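Local structure of lombricine kinase (Urechis caupo, 3JPZ) at residues V284-I298 against L347-I360. The protein catalyses the reversible transfer of a phosphoryl group between ATP and the guanidino compound lombricine, as a member of the phosphagen kinase family. Residues are numbered along the deposited sequence; the frame is centred on the assembly and turned at random.
Sequences VQLHQLSKHPKFEDI and LIDMEQALEAGKSI
Glu351, in the last turns of helix 333-355, reaches with its carboxylate to the backbone of the loop that follows strand 279-285, joining the helix to the end of an inner strand in the catalytic domain of the phosphagen kinases, an eight-stranded antiparallel sheet packed with helices. Its CG stands anti to the backbone N (chi1 -176°) and the chain bends at the next bond, which carries both oxygens to two consecutive amides where the loop enters the 3-10 segment 289-291. OE2 accepts Gln288 N at 2.8 Å through its syn lone pair, with an N-H...O angle of 162°; OE1, met on the syn side but 21° out of the carboxylate plane, takes Leu289 N, also at 2.8 Å. Two bonds thus fix the rotation of this buried carboxylate.

Leu289 CB lies 3.3 Å from Glu351 OE1 and also near Leu354 CD1; beyond CG, CD2 rests on the backbone O of Leu347 (3.5 Å) and on its CD2, while CD1 meets Met350 CB, Leu354 CD1 and Ile360 CD1. Ile298, from helix 295-301, adds its CD1 to Met350 SD (3.8 Å). On another side of the helix, Ile348 packs on Val113 of the central sheet.

Past the Schellman motif at Gly357 the chain returns to His292, whose ring has Pro293 CD on one face. Over the centre of the opposite face sits Ile360 CD1, a CH-pi contact 3.5 Å from the ring centroid, and a water links His292 NE2 to Ile360 N.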
loop_
_atom_site.group_PDB
_atom_site.type_symbol
_atom_site.label_atom_id
_atom_site.label_comp_id
_atom_site.label_asym_id
_atom_site.label_seq_id
_atom_site.Cartn_x
_atom_site.Cartn_y
_atom_site.Cartn_z
ATOM N N VAL A 284 -33.854 5.027 9.180
ATOM C CA VAL A 284 -35.073 5.199 9.958
ATOM C C VAL A 284 -34.974 6.377 10.915
ATOM O O VAL A 284 -33.989 6.537 11.640
ATOM C CB VAL A 284 -35.450 3.902 10.720
ATOM C CG1 VAL A 284 -34.294 3.419 11.571
ATOM C CG2 VAL A 284 -36.708 4.124 11.558
ATOM N N GLN A 285 -36.014 7.204 10.901
ATOM C CA GLN A 285 -36.062 8.396 11.726
ATOM C C GLN A 285 -36.549 8.072 13.136
ATOM O O GLN A 285 -37.612 7.478 13.318
ATOM C CB GLN A 285 -36.981 9.422 11.074
ATOM C CG GLN A 285 -36.856 10.826 11.637
ATOM C CD GLN A 285 -37.558 11.845 10.776
ATOM O OE1 GLN A 285 -37.023 12.920 10.506
ATOM N NE2 GLN A 285 -38.757 11.507 10.322
ATOM N N LEU A 286 -35.769 8.490 14.129
ATOM C CA LEU A 286 -36.044 8.191 15.521
ATOM C C LEU A 286 -35.819 9.428 16.379
ATOM O O LEU A 286 -34.879 9.488 17.161
ATOM C CB LEU A 286 -35.114 7.078 15.997
ATOM C CG LEU A 286 -35.185 5.768 15.212
ATOM C CD1 LEU A 286 -34.057 4.838 15.630
ATOM C CD2 LEU A 286 -36.539 5.110 15.409
ATOM N N HIS A 287 -36.687 10.415 16.232
ATOM C CA HIS A 287 -36.523 11.665 16.961
ATOM C C HIS A 287 -36.406 11.421 18.460
ATOM O O HIS A 287 -35.443 11.830 19.092
ATOM C CB HIS A 287 -37.691 12.610 16.670
ATOM C CG HIS A 287 -37.741 13.088 15.251
ATOM N ND1 HIS A 287 -36.711 13.794 14.666
ATOM C CD2 HIS A 287 -38.702 12.973 14.304
ATOM C CE1 HIS A 287 -37.033 14.086 13.418
ATOM N NE2 HIS A 287 -38.238 13.603 13.176
ATOM N N GLN A 288 -37.381 10.723 19.015
ATOM C CA GLN A 288 -37.507 10.591 20.459
ATOM C C GLN A 288 -36.603 9.507 21.006
ATOM O O GLN A 288 -35.989 9.668 22.057
ATOM C CB GLN A 288 -38.959 10.280 20.822
ATOM C CG GLN A 288 -39.908 11.401 20.474
ATOM C CD GLN A 288 -39.377 12.737 20.935
ATOM O OE1 GLN A 288 -39.140 12.944 22.125
ATOM N NE2 GLN A 288 -39.164 13.653 19.992
ATOM N N LEU A 289 -36.508 8.406 20.277
ATOM C CA LEU A 289 -35.875 7.202 20.808
ATOM C C LEU A 289 -34.367 7.390 20.924
ATOM O O LEU A 289 -33.724 6.833 21.813
ATOM C CB LEU A 289 -36.202 5.998 19.927
ATOM C CG LEU A 289 -35.745 4.653 20.487
ATOM C CD1 LEU A 289 -36.372 4.416 21.857
ATOM C CD2 LEU A 289 -36.083 3.526 19.532
ATOM N N SER A 290 -33.813 8.187 20.020
ATOM C CA SER A 290 -32.387 8.461 20.011
ATOM C C SER A 290 -31.982 9.356 21.180
ATOM O O SER A 290 -30.802 9.465 21.507
ATOM C CB SER A 290 -31.992 9.137 18.708
ATOM O OG SER A 290 -32.752 10.311 18.501
ATOM N N LYS A 291 -32.962 10.010 21.792
ATOM C CA LYS A 291 -32.707 10.800 22.988
ATOM C C LYS A 291 -32.942 9.956 24.234
ATOM O O LYS A 291 -32.668 10.394 25.353
ATOM C CB LYS A 291 -33.612 12.031 23.028
ATOM C CG LYS A 291 -33.651 12.827 21.739
ATOM C CD LYS A 291 -34.561 14.051 21.871
ATOM C CE LYS A 291 -35.047 14.561 20.514
ATOM N NZ LYS A 291 -33.979 14.586 19.470
ATOM N N HIS A 292 -33.454 8.745 24.036
ATOM C CA HIS A 292 -33.743 7.859 25.156
ATOM C C HIS A 292 -32.447 7.279 25.726
ATOM O O HIS A 292 -31.587 6.816 24.974
ATOM C CB HIS A 292 -34.680 6.728 24.731
ATOM C CG HIS A 292 -35.294 5.991 25.884
ATOM N ND1 HIS A 292 -34.653 4.957 26.532
ATOM C CD2 HIS A 292 -36.485 6.146 26.510
ATOM C CE1 HIS A 292 -35.425 4.502 27.505
ATOM N NE2 HIS A 292 -36.543 5.207 27.514
ATOM N N PRO A 293 -32.312 7.302 27.062
ATOM C CA PRO A 293 -31.131 6.798 27.775
ATOM C C PRO A 293 -30.758 5.357 27.423
ATOM O O PRO A 293 -29.587 5.008 27.531
ATOM C CB PRO A 293 -31.544 6.882 29.246
ATOM C CG PRO A 293 -32.589 7.933 29.289
ATOM C CD PRO A 293 -33.314 7.868 27.982
ATOM N N LYS A 294 -31.726 4.545 27.002
ATOM C CA LYS A 294 -31.471 3.138 26.718
ATOM C C LYS A 294 -31.400 2.876 25.215
ATOM O O LYS A 294 -31.508 1.741 24.761
ATOM C CB LYS A 294 -32.558 2.265 27.348
ATOM C CG LYS A 294 -32.720 2.472 28.860
ATOM C CD LYS A 294 -32.820 1.139 29.601
ATOM C CE LYS A 294 -33.734 1.216 30.822
ATOM N NZ LYS A 294 -33.140 1.974 31.961
ATOM N N PHE A 295 -31.194 3.935 24.450
ATOM C CA PHE A 295 -31.206 3.849 22.995
ATOM C C PHE A 295 -30.152 2.860 22.514
ATOM O O PHE A 295 -30.447 1.949 21.743
ATOM C CB PHE A 295 -30.975 5.245 22.405
ATOM C CG PHE A 295 -30.854 5.275 20.903
ATOM C CD1 PHE A 295 -31.749 4.589 20.096
ATOM C CD2 PHE A 295 -29.860 6.032 20.300
ATOM C CE1 PHE A 295 -31.641 4.635 18.726
ATOM C CE2 PHE A 295 -29.750 6.089 18.920
ATOM C CZ PHE A 295 -30.639 5.396 18.133
ATOM N N GLU A 296 -28.924 3.042 22.990
ATOM C CA GLU A 296 -27.798 2.206 22.590
ATOM C C GLU A 296 -28.015 0.772 23.031
ATOM O O GLU A 296 -27.729 -0.180 22.303
ATOM C CB GLU A 296 -26.519 2.722 23.239
ATOM C CG GLU A 296 -25.320 2.584 22.364
ATOM C CD GLU A 296 -25.474 3.384 21.104
ATOM O OE1 GLU A 296 -25.793 4.588 21.207
ATOM O OE2 GLU A 296 -25.305 2.799 20.018
ATOM N N ASP A 297 -28.506 0.635 24.252
ATOM C CA ASP A 297 -28.825 -0.664 24.811
ATOM C C ASP A 297 -29.765 -1.392 23.856
ATOM O O ASP A 297 -29.581 -2.567 23.565
ATOM C CB ASP A 297 -29.524 -0.529 26.174
ATOM C CG ASP A 297 -28.976 0.616 27.031
ATOM O OD1 ASP A 297 -28.659 1.708 26.504
ATOM O OD2 ASP A 297 -28.897 0.426 28.262
ATOM N N ILE A 298 -30.773 -0.671 23.376
ATOM C CA ILE A 298 -31.858 -1.250 22.598
ATOM C C ILE A 298 -31.351 -1.788 21.268
ATOM O O ILE A 298 -31.681 -2.900 20.858
ATOM C CB ILE A 298 -32.955 -0.200 22.353
ATOM C CG1 ILE A 298 -33.733 0.040 23.654
ATOM C CG2 ILE A 298 -33.884 -0.646 21.237
ATOM C CD1 ILE A 298 -34.358 1.412 23.768
ATOM N N LEU A 347 -38.159 -0.597 17.105
ATOM C CA LEU A 347 -37.653 0.757 17.213
ATOM C C LEU A 347 -38.786 1.741 16.971
ATOM O O LEU A 347 -38.967 2.697 17.725
ATOM C CB LEU A 347 -36.522 0.983 16.213
ATOM C CG LEU A 347 -35.249 0.188 16.507
ATOM C CD1 LEU A 347 -34.309 0.155 15.305
ATOM C CD2 LEU A 347 -34.545 0.739 17.731
ATOM N N ILE A 348 -39.557 1.489 15.920
ATOM C CA ILE A 348 -40.701 2.330 15.580
ATOM C C ILE A 348 -41.786 2.285 16.658
ATOM O O ILE A 348 -42.343 3.316 17.004
ATOM C CB ILE A 348 -41.309 1.915 14.224
ATOM C CG1 ILE A 348 -40.344 2.254 13.085
ATOM C CG2 ILE A 348 -42.640 2.615 13.998
ATOM C CD1 ILE A 348 -40.658 1.535 11.789
ATOM N N ASP A 349 -42.080 1.095 17.183
ATOM C CA ASP A 349 -43.043 0.952 18.274
ATOM C C ASP A 349 -42.647 1.853 19.447
ATOM O O ASP A 349 -43.482 2.504 20.065
ATOM C CB ASP A 349 -43.120 -0.500 18.762
ATOM C CG ASP A 349 -43.762 -1.431 17.754
ATOM O OD1 ASP A 349 -44.351 -0.942 16.771
ATOM O OD2 ASP A 349 -43.684 -2.661 17.954
ATOM N N MET A 350 -41.359 1.895 19.745
ATOM C CA MET A 350 -40.880 2.692 20.871
ATOM C C MET A 350 -40.943 4.163 20.516
ATOM O O MET A 350 -41.269 5.001 21.356
ATOM C CB MET A 350 -39.448 2.318 21.223
ATOM C CG MET A 350 -39.272 0.896 21.688
ATOM S SD MET A 350 -37.523 0.504 21.849
ATOM C CE MET A 350 -37.605 -1.091 22.639
ATOM N N GLU A 351 -40.621 4.478 19.265
ATOM C CA GLU A 351 -40.658 5.859 18.814
ATOM C C GLU A 351 -42.072 6.399 18.995
ATOM O O GLU A 351 -42.263 7.465 19.570
ATOM C CB GLU A 351 -40.224 5.967 17.350
ATOM C CG GLU A 351 -40.150 7.385 16.823
ATOM C CD GLU A 351 -39.218 8.276 17.629
ATOM O OE1 GLU A 351 -38.129 7.824 18.048
ATOM O OE2 GLU A 351 -39.575 9.449 17.825
ATOM N N GLN A 352 -43.061 5.638 18.535
ATOM C CA GLN A 352 -44.451 6.084 18.572
ATOM C C GLN A 352 -44.919 6.216 20.010
ATOM O O GLN A 352 -45.596 7.183 20.361
ATOM C CB GLN A 352 -45.348 5.125 17.783
ATOM C CG GLN A 352 -45.008 5.111 16.307
ATOM C CD GLN A 352 -45.674 3.989 15.527
ATOM O OE1 GLN A 352 -45.842 2.865 16.013
ATOM N NE2 GLN A 352 -46.035 4.288 14.294
ATOM N N ALA A 353 -44.544 5.244 20.836
ATOM C CA ALA A 353 -44.838 5.285 22.259
ATOM C C ALA A 353 -44.374 6.594 22.884
ATOM O O ALA A 353 -45.115 7.216 23.639
ATOM C CB ALA A 353 -44.181 4.115 22.961
ATOM N N LEU A 354 -43.143 6.994 22.571
ATOM C CA LEU A 354 -42.555 8.216 23.108
ATOM C C LEU A 354 -43.208 9.457 22.513
ATOM O O LEU A 354 -43.337 10.478 23.183
ATOM C CB LEU A 354 -41.053 8.253 22.816
ATOM C CG LEU A 354 -40.214 7.152 23.464
ATOM C CD1 LEU A 354 -38.821 7.106 22.856
ATOM C CD2 LEU A 354 -40.141 7.362 24.973
ATOM N N GLU A 355 -43.595 9.368 21.245
ATOM C CA GLU A 355 -44.304 10.454 20.579
ATOM C C GLU A 355 -45.612 10.728 21.304
ATOM O O GLU A 355 -46.086 11.864 21.343
ATOM C CB GLU A 355 -44.595 10.096 19.119
ATOM C CG GLU A 355 -43.390 10.146 18.206
ATOM C CD GLU A 355 -43.701 9.620 16.807
ATOM O OE1 GLU A 355 -44.739 8.957 16.638
ATOM O OE2 GLU A 355 -42.918 9.877 15.873
ATOM N N ALA A 356 -46.192 9.677 21.879
ATOM C CA ALA A 356 -47.451 9.793 22.603
ATOM C C ALA A 356 -47.219 10.165 24.064
ATOM O O ALA A 356 -48.167 10.341 24.820
ATOM C CB ALA A 356 -48.229 8.498 22.509
ATOM N N GLY A 357 -45.953 10.275 24.454
ATOM C CA GLY A 357 -45.595 10.647 25.811
ATOM C C GLY A 357 -45.652 9.482 26.780
ATOM O O GLY A 357 -45.878 9.673 27.972
ATOM N N LYS A 358 -45.428 8.273 26.273
ATOM C CA LYS A 358 -45.547 7.063 27.085
ATOM C C LYS A 358 -44.179 6.484 27.453
ATOM O O LYS A 358 -43.166 6.834 26.856
ATOM C CB LYS A 358 -46.363 6.000 26.343
ATOM C CG LYS A 358 -47.837 6.337 26.162
ATOM C CD LYS A 358 -48.566 5.228 25.408
ATOM C CE LYS A 358 -50.048 5.531 25.239
ATOM N NZ LYS A 358 -50.740 4.494 24.418
ATOM N N SER A 359 -44.160 5.607 28.451
ATOM C CA SER A 359 -42.938 4.911 28.839
ATOM C C SER A 359 -42.728 3.727 27.906
ATOM O O SER A 359 -43.677 3.024 27.574
ATOM C CB SER A 359 -43.041 4.429 30.287
ATOM O OG SER A 359 -41.863 3.745 30.688
ATOM N N ILE A 360 -41.489 3.517 27.467
ATOM C CA ILE A 360 -41.169 2.362 26.634
ATOM C C ILE A 360 -40.534 1.258 27.466
ATOM O O ILE A 360 -39.946 0.327 26.926
ATOM C CB ILE A 360 -40.183 2.712 25.502
ATOM C CG1 ILE A 360 -38.855 3.198 26.083
ATOM C CG2 ILE A 360 -40.776 3.748 24.577
ATOM C CD1 ILE A 360 -37.689 3.055 25.117
HETATM O O HOH W 1 -39.257 4.931 29.174
#